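Long-range contacts in tRNA uridine(34) acetyltransferase (Methanocaldococcus infernus, PDB 6IA8), which acetylates the wobble uridine at position 34 of tRNA on the way to 5-(carboxymethyl)uridine, using acetyl-CoA and S-adenosyl-L-methionine: residues A[406-411]-A[420-425]; A[281-286]-A[397-402]; A[116-121]-A[160-165]; A[135-140]-A[154-159]. All coordinates share one frame; numbering follows the deposited sequence.

Contact 1. Residues A[406-411]-A[420-425]; sequences EIFLSF and IAFLRL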
# COMPACT_ATOMS: atom_id res chain seq x y z
N GLU A 406 5.58 3.31 -16.16
CA GLU A 406 5.73 2.32 -15.10
C GLU A 406 6.04 0.99 -15.77
O GLU A 406 5.38 0.65 -16.75
CB GLU A 406 4.47 2.20 -14.26
CG GLU A 406 4.04 3.46 -13.56
CD GLU A 406 4.86 3.80 -12.30
OE1 GLU A 406 5.75 3.02 -11.87
OE2 GLU A 406 4.57 4.87 -11.70
N ILE A 407 7.07 0.30 -15.27
CA ILE A 407 7.44 -1.04 -15.71
C ILE A 407 7.20 -1.98 -14.53
O ILE A 407 7.81 -1.82 -13.46
CB ILE A 407 8.91 -1.09 -16.17
CG1 ILE A 407 9.13 -0.14 -17.36
CG2 ILE A 407 9.27 -2.54 -16.52
CD1 ILE A 407 9.86 1.09 -17.05
N PHE A 408 6.31 -2.92 -14.70
CA PHE A 408 5.97 -3.88 -13.65
C PHE A 408 6.62 -5.20 -14.03
O PHE A 408 6.20 -5.84 -15.01
CB PHE A 408 4.47 -4.04 -13.52
CG PHE A 408 4.04 -4.98 -12.40
CD1 PHE A 408 4.06 -4.56 -11.09
CD2 PHE A 408 3.61 -6.25 -12.67
CE1 PHE A 408 3.64 -5.39 -10.05
CE2 PHE A 408 3.18 -7.10 -11.66
CZ PHE A 408 3.20 -6.67 -10.33
N LEU A 409 7.69 -5.55 -13.34
CA LEU A 409 8.44 -6.78 -13.56
C LEU A 409 8.01 -7.81 -12.52
O LEU A 409 7.88 -7.48 -11.35
CB LEU A 409 9.94 -6.54 -13.42
CG LEU A 409 10.60 -5.56 -14.40
CD1 LEU A 409 12.08 -5.40 -13.99
CD2 LEU A 409 10.49 -6.05 -15.86
N SER A 410 7.86 -9.07 -12.93
CA SER A 410 7.43 -10.07 -11.97
C SER A 410 8.00 -11.43 -12.33
O SER A 410 8.33 -11.70 -13.49
CB SER A 410 5.90 -10.13 -11.87
OG SER A 410 5.36 -10.47 -13.13
N PHE A 411 8.17 -12.27 -11.31
CA PHE A 411 8.38 -13.70 -11.50
C PHE A 411 7.05 -14.37 -11.23
O PHE A 411 6.42 -14.11 -10.20
CB PHE A 411 9.47 -14.25 -10.58
CG PHE A 411 10.84 -14.09 -11.15
CD1 PHE A 411 11.27 -14.94 -12.18
CD2 PHE A 411 11.67 -13.09 -10.73
CE1 PHE A 411 12.53 -14.78 -12.76
CE2 PHE A 411 12.94 -12.93 -11.30
CZ PHE A 411 13.37 -13.76 -12.31
N ILE A 420 5.20 -14.71 -7.66
CA ILE A 420 6.24 -15.03 -6.69
C ILE A 420 6.93 -13.78 -6.17
O ILE A 420 7.36 -13.74 -5.01
CB ILE A 420 7.25 -16.00 -7.33
CG1 ILE A 420 6.57 -17.37 -7.56
CG2 ILE A 420 8.45 -16.14 -6.46
CD1 ILE A 420 7.26 -18.22 -8.60
N ALA A 421 7.14 -12.79 -7.04
CA ALA A 421 7.89 -11.59 -6.70
C ALA A 421 7.62 -10.55 -7.77
O ALA A 421 7.31 -10.88 -8.91
CB ALA A 421 9.39 -11.88 -6.63
N PHE A 422 7.79 -9.28 -7.41
CA PHE A 422 7.57 -8.22 -8.37
C PHE A 422 8.42 -7.01 -8.01
O PHE A 422 8.85 -6.84 -6.87
CB PHE A 422 6.06 -7.87 -8.48
CG PHE A 422 5.49 -7.21 -7.28
CD1 PHE A 422 4.86 -7.96 -6.32
CD2 PHE A 422 5.52 -5.83 -7.14
CE1 PHE A 422 4.30 -7.38 -5.19
CE2 PHE A 422 4.96 -5.22 -6.00
CZ PHE A 422 4.37 -5.99 -5.03
N LEU A 423 8.64 -6.17 -9.02
CA LEU A 423 9.41 -4.95 -8.88
C LEU A 423 8.72 -3.86 -9.69
O LEU A 423 8.32 -4.11 -10.85
CB LEU A 423 10.85 -5.13 -9.36
CG LEU A 423 11.80 -3.96 -9.28
CD1 LEU A 423 13.25 -4.47 -9.14
CD2 LEU A 423 11.69 -3.02 -10.46
N ARG A 424 8.59 -2.67 -9.09
CA ARG A 424 7.97 -1.50 -9.72
C ARG A 424 9.07 -0.51 -10.11
O ARG A 424 9.75 0.05 -9.24
CB ARG A 424 6.99 -0.85 -8.76
CG ARG A 424 5.81 -1.71 -8.36
CD ARG A 424 4.84 -0.87 -7.53
NE ARG A 424 3.78 -1.63 -6.86
CZ ARG A 424 2.68 -2.06 -7.46
NH1 ARG A 424 2.53 -1.92 -8.76
NH2 ARG A 424 1.76 -2.71 -6.76
N LEU A 425 9.32 -0.39 -11.41
CA LEU A 425 10.33 0.50 -11.96
C LEU A 425 9.65 1.65 -12.70
O LEU A 425 8.68 1.43 -13.43
CB LEU A 425 11.22 -0.26 -12.93
CG LEU A 425 12.45 0.44 -13.50
CD1 LEU A 425 13.50 0.66 -12.42
CD2 LEU A 425 13.05 -0.44 -14.63
O HOH W 1 6.18 0.42 -11.87
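F408 and F422 meet on one face of an antiparallel beta hairpin, F408 CE1 lying 3.5 Å from F422 CD2. Their planes are only 27° apart, yet the rings are strongly displaced, with little overlap; F408 CZ also rests on F422 CB, 3.6 Å away. With F422 CG between its own backbone N and carbonyl carbon (chi1 69°), CB is left against F408 while the ring leads away from the other strand. The other face carries I407 against L425, L409 against L423, and F411 beside A421. Beside the phenylalanines, one face of the R424 guanidinium receives F408 CE1, and R424 NH1 comes within 3.8 Å of F408 CD1, the two planes 45° apart. That guanidinium is held by Q445 OE1 at NE and W329 O at NH1. Paired backbone bonds run from I407–L425 to F411–A421, where I420 and A421 both face F411 in a classic beta bulge: I420 N bonds F411 O at 2.9 Å, while A421 N reaches the same oxygen weakly, at 3.5 Å. At the opposite end, E406 OE1 lies 2.6 Å from a water, and its carboxylate forms salt bridges with R426, R444 and K245. The hairpin lies inside the mixed sheet of the GNAT domain, between strands 392-401 and 440-448, and helix 469-484 covers the face of L409, F411, A421 and L423.

Contact 2. Residues A[281-286]-A[397-402]; sequences MPDMVK and EDYEAS
M281 curls against Y399, E400 and A401 at the start of the segment 281-286. Its CB rests on A401 CB at 3.8 Å. Bends at chi2 (-68°) and chi3 (-86°) then fold the chain back, placing the terminal CE 3.6 Å from E400 O and 3.7 Å from Y399 CD2. The two side chains run alongside in opposite senses, and the methyl approaches the ring obliquely. The carbonyl of M281 serves a different purpose: its oxygen accepts a hydrogen bond from a water 2.7 Å away, and it is also bonded by K245 NZ. Two residues on, D283 turns its carboxylate to the same water, which donates to D283 OD1. The third partner is Y399 OH, which donates to the water oxygen at 2.7 Å, the water lying in the ring plane at the phenol edge. This bridge joins two groups that do not meet directly, since D283 OD1 and Y399 OH are 4.2 Å apart, with the side chains crossing at about a right angle. The other carboxylate oxygen, D283 OD2, is taken by a salt bridge to R444 and by V251 N, so both ends of the group are gripped and its rotation is probably fixed. Outside the two segments, W329 stacks on the Y399 ring. The whole is an interdomain interface: the approach to strand 284-287 of the radical SAM sheet, a partial TIM barrel, meets edge strand 392-401 of the GNAT acetyltransferase sheet through one methionine and one water bridge.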
# COMPACT_ATOMS: atom_id res chain seq x y z
N MET A 281 -3.99 5.41 -11.91
CA MET A 281 -3.10 4.25 -11.90
C MET A 281 -2.40 4.06 -10.54
O MET A 281 -1.17 3.96 -10.48
CB MET A 281 -2.10 4.36 -13.03
CG MET A 281 -2.65 4.89 -14.29
SD MET A 281 -3.86 3.83 -15.15
CE MET A 281 -2.80 2.76 -16.14
N PRO A 282 -3.15 3.93 -9.46
CA PRO A 282 -2.53 3.66 -8.16
C PRO A 282 -1.92 2.27 -8.13
O PRO A 282 -2.34 1.37 -8.86
CB PRO A 282 -3.70 3.74 -7.18
CG PRO A 282 -4.90 3.29 -8.00
CD PRO A 282 -4.63 3.88 -9.41
N ASP A 283 -0.95 2.10 -7.21
CA ASP A 283 -0.37 0.79 -6.96
C ASP A 283 -1.30 -0.11 -6.16
O ASP A 283 -1.21 -1.34 -6.25
CB ASP A 283 0.95 0.91 -6.20
CG ASP A 283 1.99 1.75 -6.91
OD1 ASP A 283 2.20 1.47 -8.08
OD2 ASP A 283 2.56 2.68 -6.27
N MET A 284 -2.14 0.48 -5.32
CA MET A 284 -2.91 -0.27 -4.34
C MET A 284 -4.21 0.49 -4.16
O MET A 284 -4.25 1.71 -4.31
CB MET A 284 -2.12 -0.40 -3.03
CG MET A 284 -2.85 -1.02 -1.89
SD MET A 284 -1.80 -1.05 -0.42
CE MET A 284 -0.14 -1.16 -1.09
N VAL A 285 -5.28 -0.25 -3.83
CA VAL A 285 -6.54 0.39 -3.49
C VAL A 285 -7.12 -0.30 -2.27
O VAL A 285 -6.96 -1.51 -2.10
CB VAL A 285 -7.55 0.34 -4.66
CG1 VAL A 285 -7.06 1.18 -5.86
CG2 VAL A 285 -7.83 -1.11 -5.05
N LYS A 286 -7.80 0.48 -1.42
CA LYS A 286 -8.51 0.00 -0.24
C LYS A 286 -9.96 0.39 -0.44
O LYS A 286 -10.26 1.59 -0.59
CB LYS A 286 -7.92 0.64 1.02
CG LYS A 286 -8.57 0.16 2.33
CD LYS A 286 -8.10 1.00 3.53
CE LYS A 286 -7.03 0.30 4.35
NZ LYS A 286 -5.67 0.42 3.78
N GLU A 397 5.27 -5.95 -17.79
CA GLU A 397 4.10 -5.22 -18.26
C GLU A 397 4.33 -3.74 -17.99
O GLU A 397 4.64 -3.38 -16.85
CB GLU A 397 2.84 -5.68 -17.54
CG GLU A 397 1.57 -4.95 -17.94
CD GLU A 397 0.37 -5.46 -17.18
OE1 GLU A 397 0.51 -6.38 -16.33
OE2 GLU A 397 -0.72 -4.96 -17.42
N ASP A 398 4.16 -2.91 -19.03
CA ASP A 398 4.37 -1.47 -18.94
C ASP A 398 3.02 -0.75 -18.98
O ASP A 398 2.08 -1.19 -19.65
CB ASP A 398 5.23 -0.96 -20.10
CG ASP A 398 6.69 -1.46 -20.05
OD1 ASP A 398 7.05 -2.30 -19.20
OD2 ASP A 398 7.50 -0.96 -20.83
N TYR A 399 2.97 0.42 -18.34
CA TYR A 399 1.81 1.28 -18.50
C TYR A 399 2.19 2.74 -18.27
O TYR A 399 3.20 3.04 -17.64
CB TYR A 399 0.66 0.87 -17.57
CG TYR A 399 0.98 0.77 -16.11
CD1 TYR A 399 1.59 -0.37 -15.60
CD2 TYR A 399 0.64 1.81 -15.22
CE1 TYR A 399 1.89 -0.49 -14.24
CE2 TYR A 399 0.92 1.69 -13.82
CZ TYR A 399 1.55 0.52 -13.37
OH TYR A 399 1.83 0.30 -12.05
N GLU A 400 1.41 3.63 -18.86
CA GLU A 400 1.61 5.06 -18.65
C GLU A 400 0.90 5.47 -17.37
O GLU A 400 -0.26 5.11 -17.18
CB GLU A 400 1.01 5.83 -19.82
CG GLU A 400 1.22 7.32 -19.76
CD GLU A 400 2.59 7.75 -20.27
OE1 GLU A 400 3.01 8.88 -19.97
OE2 GLU A 400 3.26 6.94 -20.96
N ALA A 401 1.57 6.29 -16.55
CA ALA A 401 1.01 6.80 -15.31
C ALA A 401 1.66 8.11 -14.91
O ALA A 401 2.89 8.22 -14.92
CB ALA A 401 1.19 5.78 -14.19
N SER A 402 0.83 9.11 -14.61
CA SER A 402 1.30 10.41 -14.16
C SER A 402 2.41 10.94 -15.07
O SER A 402 3.47 11.38 -14.61
CB SER A 402 1.77 10.34 -12.70
OG SER A 402 0.74 9.90 -11.81
O HOH W 2 0.97 2.25 -10.38

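Contact 3. Residues A[116-121]-A[160-165]; sequences LQTRAR and LDAMNE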
# COMPACT_ATOMS: atom_id res chain seq x y z
N LEU A 116 4.28 3.20 23.30
CA LEU A 116 3.45 2.19 23.95
C LEU A 116 2.60 1.45 22.92
O LEU A 116 2.41 0.23 23.03
CB LEU A 116 2.57 2.83 25.01
CG LEU A 116 3.31 3.60 26.11
CD1 LEU A 116 2.30 4.18 27.10
CD2 LEU A 116 4.31 2.71 26.83
N GLN A 117 2.07 2.16 21.92
CA GLN A 117 1.28 1.49 20.90
C GLN A 117 2.13 0.50 20.10
O GLN A 117 1.73 -0.65 19.86
CB GLN A 117 0.68 2.53 19.96
CG GLN A 117 -0.50 3.32 20.54
CD GLN A 117 -1.05 4.30 19.55
OE1 GLN A 117 -1.94 3.98 18.76
NE2 GLN A 117 -0.50 5.51 19.56
N THR A 118 3.31 0.93 19.68
CA THR A 118 4.16 0.06 18.89
C THR A 118 4.60 -1.15 19.72
O THR A 118 4.48 -2.30 19.28
CB THR A 118 5.35 0.86 18.39
OG1 THR A 118 4.91 1.97 17.59
CG2 THR A 118 6.29 -0.05 17.55
N ARG A 119 5.11 -0.91 20.92
CA ARG A 119 5.53 -2.01 21.78
C ARG A 119 4.39 -2.99 22.04
O ARG A 119 4.57 -4.22 21.94
CB ARG A 119 6.08 -1.44 23.09
CG ARG A 119 6.30 -2.46 24.18
CD ARG A 119 7.66 -3.10 24.13
NE ARG A 119 7.87 -4.07 25.21
CZ ARG A 119 8.91 -4.89 25.28
NH1 ARG A 119 9.86 -4.84 24.36
NH2 ARG A 119 9.01 -5.76 26.28
N ALA A 120 3.21 -2.48 22.39
CA ALA A 120 2.11 -3.37 22.76
C ALA A 120 1.70 -4.28 21.60
O ALA A 120 1.37 -5.45 21.80
CB ALA A 120 0.91 -2.54 23.25
N ARG A 121 1.71 -3.74 20.38
CA ARG A 121 1.35 -4.54 19.22
C ARG A 121 2.39 -5.63 18.96
O ARG A 121 2.05 -6.77 18.63
CB ARG A 121 1.19 -3.63 18.00
CG ARG A 121 0.68 -4.35 16.75
CD ARG A 121 -0.69 -4.96 16.94
NE ARG A 121 -1.01 -5.91 15.87
CZ ARG A 121 -1.99 -6.80 15.94
NH1 ARG A 121 -2.76 -6.87 17.01
NH2 ARG A 121 -2.21 -7.63 14.93
N LEU A 160 10.11 3.83 16.34
CA LEU A 160 11.36 3.13 16.09
C LEU A 160 12.07 2.78 17.39
O LEU A 160 12.72 1.73 17.46
CB LEU A 160 12.27 3.98 15.20
CG LEU A 160 11.74 4.23 13.79
CD1 LEU A 160 12.64 5.21 13.08
CD2 LEU A 160 11.65 2.92 13.04
N ASP A 161 11.99 3.66 18.40
CA ASP A 161 12.55 3.34 19.71
C ASP A 161 11.96 2.03 20.23
O ASP A 161 12.68 1.21 20.81
CB ASP A 161 12.30 4.47 20.72
CG ASP A 161 13.13 5.71 20.44
OD1 ASP A 161 14.14 5.64 19.70
OD2 ASP A 161 12.79 6.79 20.98
N ALA A 162 10.64 1.86 20.10
CA ALA A 162 9.99 0.64 20.56
C ALA A 162 10.48 -0.57 19.79
O ALA A 162 10.67 -1.64 20.37
CB ALA A 162 8.48 0.75 20.43
N MET A 163 10.69 -0.41 18.48
CA MET A 163 11.21 -1.52 17.70
C MET A 163 12.65 -1.80 18.07
O MET A 163 13.06 -2.97 18.13
CB MET A 163 11.12 -1.23 16.20
CG MET A 163 9.71 -0.98 15.70
SD MET A 163 9.77 -0.63 13.92
CE MET A 163 8.43 0.55 13.79
N ASN A 164 13.45 -0.74 18.28
CA ASN A 164 14.86 -0.89 18.61
C ASN A 164 15.06 -1.40 20.03
O ASN A 164 16.13 -1.95 20.35
CB ASN A 164 15.62 0.44 18.46
CG ASN A 164 15.59 0.99 17.04
OD1 ASN A 164 15.38 0.25 16.08
ND2 ASN A 164 15.80 2.29 16.90
N GLU A 165 14.08 -1.19 20.90
CA GLU A 165 14.19 -1.53 22.32
C GLU A 165 15.31 -0.74 22.99
O GLU A 165 16.04 -1.26 23.84
CB GLU A 165 14.38 -3.03 22.52
CG GLU A 165 13.17 -3.87 22.12
CD GLU A 165 13.49 -5.36 22.07
OE1 GLU A 165 12.94 -6.06 21.21
OE2 GLU A 165 14.30 -5.81 22.90
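T118 meets A162 with its methyl because CG2 stands anti to the backbone N, while OG1 (chi1 -59°) lies beside that N and bonds P114 O one helical turn back. For R119, CG is likewise anti to the backbone N, and a bend at chi2 of 88° sends CD off to the side, carrying the chain out toward E165. The result is a small apolar seam with a charged margin. In the seam A162 CB is the central contact atom, 3.7 Å from T118 CG2 and 3.8 Å from R119 N, so it rests on both side chain and backbone of the facing helix. T118 CG2 also lies 4.0 Å from M163 CG, the two side chains crossing at about a right angle. The small A162 side chain is consistent with the close approach of the helices: the axes of the short segments come to 8.2 Å at a crossing angle of -36°, and CA of R119 and CA of A162 are 5.3 Å apart. At the margin, R119 NH1 comes to 4.1 Å from E165 CG, which lies near the guanidinium plane at its edge. The charges stop short of a salt bridge, with R119 NH1 4.6 Å from E165 OE1. E165, the first residue past the helix, has positive phi. Both helices belong to the outer layer of the radical SAM domain: helix 114-127 sets T118 on V65 and V67 of strand 63-68, and helix 149-164 packs M163 and N164 against helix 171-178.

Contact 4. Residues A[135-140]-A[154-159]; sequences IELIIM and WFIKRC. With SO4 (sulfate ion), chain F.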
# COMPACT_ATOMS: atom_id res chain seq x y z
N ILE A 135 8.73 -5.34 10.23
CA ILE A 135 7.55 -4.59 10.63
C ILE A 135 7.17 -3.58 9.56
O ILE A 135 8.01 -2.80 9.10
CB ILE A 135 7.77 -3.89 11.99
CG1 ILE A 135 7.82 -4.94 13.12
CG2 ILE A 135 6.67 -2.86 12.24
CD1 ILE A 135 8.24 -4.38 14.45
N GLU A 136 5.90 -3.57 9.18
CA GLU A 136 5.30 -2.50 8.40
C GLU A 136 4.57 -1.60 9.39
O GLU A 136 3.61 -2.03 10.04
CB GLU A 136 4.32 -3.03 7.36
CG GLU A 136 3.49 -1.92 6.70
CD GLU A 136 2.38 -2.44 5.76
OE1 GLU A 136 2.06 -3.64 5.80
OE2 GLU A 136 1.84 -1.64 4.99
N LEU A 137 5.03 -0.36 9.51
CA LEU A 137 4.46 0.62 10.42
C LEU A 137 3.47 1.47 9.63
O LEU A 137 3.81 1.99 8.56
CB LEU A 137 5.55 1.50 11.00
CG LEU A 137 5.11 2.57 11.99
CD1 LEU A 137 4.49 1.94 13.21
CD2 LEU A 137 6.34 3.42 12.33
N ILE A 138 2.25 1.56 10.14
CA ILE A 138 1.18 2.29 9.48
C ILE A 138 0.74 3.40 10.41
O ILE A 138 0.29 3.12 11.53
CB ILE A 138 -0.02 1.40 9.13
CG1 ILE A 138 0.40 0.21 8.26
CG2 ILE A 138 -1.08 2.22 8.37
CD1 ILE A 138 -0.75 -0.68 7.85
N ILE A 139 0.82 4.64 9.94
CA ILE A 139 0.43 5.82 10.71
C ILE A 139 -1.00 6.18 10.32
O ILE A 139 -1.25 6.64 9.20
CB ILE A 139 1.38 7.00 10.48
CG1 ILE A 139 2.84 6.56 10.67
CG2 ILE A 139 1.01 8.16 11.42
CD1 ILE A 139 3.18 5.99 12.02
N MET A 140 -1.93 5.98 11.24
CA MET A 140 -3.34 6.19 10.96
C MET A 140 -3.80 7.55 11.48
O MET A 140 -3.29 8.05 12.49
CB MET A 140 -4.17 5.08 11.59
CG MET A 140 -3.83 3.70 11.09
SD MET A 140 -4.90 2.44 11.78
CE MET A 140 -4.59 2.64 13.53
N TRP A 154 9.12 13.28 16.27
CA TRP A 154 9.09 12.62 17.57
C TRP A 154 8.26 11.34 17.51
O TRP A 154 8.68 10.30 18.01
CB TRP A 154 8.55 13.59 18.63
CG TRP A 154 8.24 12.95 19.95
CD1 TRP A 154 9.12 12.71 20.98
CD2 TRP A 154 6.96 12.47 20.39
NE1 TRP A 154 8.45 12.10 22.03
CE2 TRP A 154 7.13 11.95 21.70
CE3 TRP A 154 5.68 12.44 19.81
CZ2 TRP A 154 6.08 11.40 22.42
CZ3 TRP A 154 4.64 11.90 20.53
CH2 TRP A 154 4.85 11.38 21.83
N PHE A 155 7.09 11.40 16.86
CA PHE A 155 6.20 10.24 16.85
C PHE A 155 6.87 9.06 16.16
O PHE A 155 6.83 7.92 16.65
CB PHE A 155 4.90 10.61 16.15
CG PHE A 155 3.82 9.59 16.32
CD1 PHE A 155 3.76 8.48 15.51
CD2 PHE A 155 2.86 9.75 17.31
CE1 PHE A 155 2.75 7.55 15.67
CE2 PHE A 155 1.86 8.82 17.48
CZ PHE A 155 1.78 7.72 16.67
N ILE A 156 7.48 9.31 15.00
CA ILE A 156 8.14 8.23 14.28
C ILE A 156 9.36 7.74 15.05
O ILE A 156 9.63 6.54 15.11
CB ILE A 156 8.51 8.66 12.85
CG1 ILE A 156 7.25 8.98 12.04
CG2 ILE A 156 9.35 7.56 12.20
CD1 ILE A 156 6.25 7.88 11.93
N LYS A 157 10.11 8.68 15.63
CA LYS A 157 11.27 8.32 16.45
C LYS A 157 10.87 7.32 17.53
O LYS A 157 11.55 6.31 17.74
CB LYS A 157 11.87 9.57 17.09
CG LYS A 157 12.99 9.29 18.04
CD LYS A 157 13.48 10.60 18.73
CE LYS A 157 14.37 10.30 19.89
NZ LYS A 157 13.68 9.56 20.98
N ARG A 158 9.77 7.60 18.22
CA ARG A 158 9.38 6.76 19.35
C ARG A 158 8.86 5.40 18.90
O ARG A 158 9.01 4.41 19.63
CB ARG A 158 8.31 7.49 20.19
CG ARG A 158 8.82 8.72 20.92
CD ARG A 158 9.91 8.34 21.94
NE ARG A 158 9.34 7.60 23.07
CZ ARG A 158 10.03 6.81 23.88
NH1 ARG A 158 11.32 6.63 23.68
NH2 ARG A 158 9.41 6.20 24.88
N CYS A 159 8.20 5.34 17.75
CA CYS A 159 7.85 4.03 17.21
C CYS A 159 9.10 3.20 16.93
O CYS A 159 9.14 1.99 17.22
CB CYS A 159 7.02 4.20 15.93
SG CYS A 159 5.40 4.97 16.15
S SO4 F . 11.83 11.21 24.21
O1 SO4 F . 12.41 11.72 22.97
O2 SO4 F . 11.97 9.76 24.25
O3 SO4 F . 12.52 11.81 25.35
O4 SO4 F . 10.40 11.55 24.29
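I139 and L137 pack under I156, F155 and C159 in a beta-alpha unit of the radical SAM partial TIM barrel: strand 134-140 runs into helix 149-164, which lies against the sheet in the crossover toward the neighbouring parallel strand 184-192. The short segments run nearly antiparallel, at 149°, with axes 11.0 Å apart, a separation bridged by side chains. The tight part centres on two isoleucine tips. I139 CD1 touches I156 CD1 at 3.6 Å, the side chains crossing obliquely, and the same I139 methyl meets F155 CE1 at 4.0 Å near the plane of the ring, at its edge. F155 CG, anti to the backbone N (chi1 -168°), carries the ring whose edge is met in this way. One helical turn on from F155, C159 offers CB to L137 CD2 at 3.7 Å. These apolar residues are all buried, and L188 of strand 184-192 touches both L137 and I139. The far side of the helix is quite different, polar and facing outward. There W154, K157 and R158 gather round a sulfate, probably from the crystallisation liquor. W154 NE1 gives a hydrogen bond to O4 of the sulfate at 3.0 Å, with O4 in the indole plane, and K157 NZ bonds sulfate O1 at 3.2 Å. R158 lays one face of its guanidinium against sulfate O2, and salt bridges from D161 to K157 and R158 would temper this positive cluster. R158 CG lies over one face of the W154 indole, 3.5 Å above the plane and offset toward the rim.

The contacts form two touching pairs: contacts 3 and 4 within the radical SAM domain, contacts 1 and 2 in and bordering the GNAT domain. In the GNAT sheet F408 N probably bonds E397 O at 2.8 Å; contact 2 joins it to the radical SAM sheet. Contacts 3 and 4 share helix 149-164, M163 CE lying 3.8 Å from L137 CD2. Contact 4 reaches the parallel sheet of contact 2, nearest atoms about 6 Å apart; contacts 1 and 3 have centres about 32 Å apart. Contact 1 borders the GNAT part of the probable acetyl-CoA site, side chains of R424 and F411 about 3 Å from Q445 and Y469; K134, probably part too, directly precedes segment 135-140.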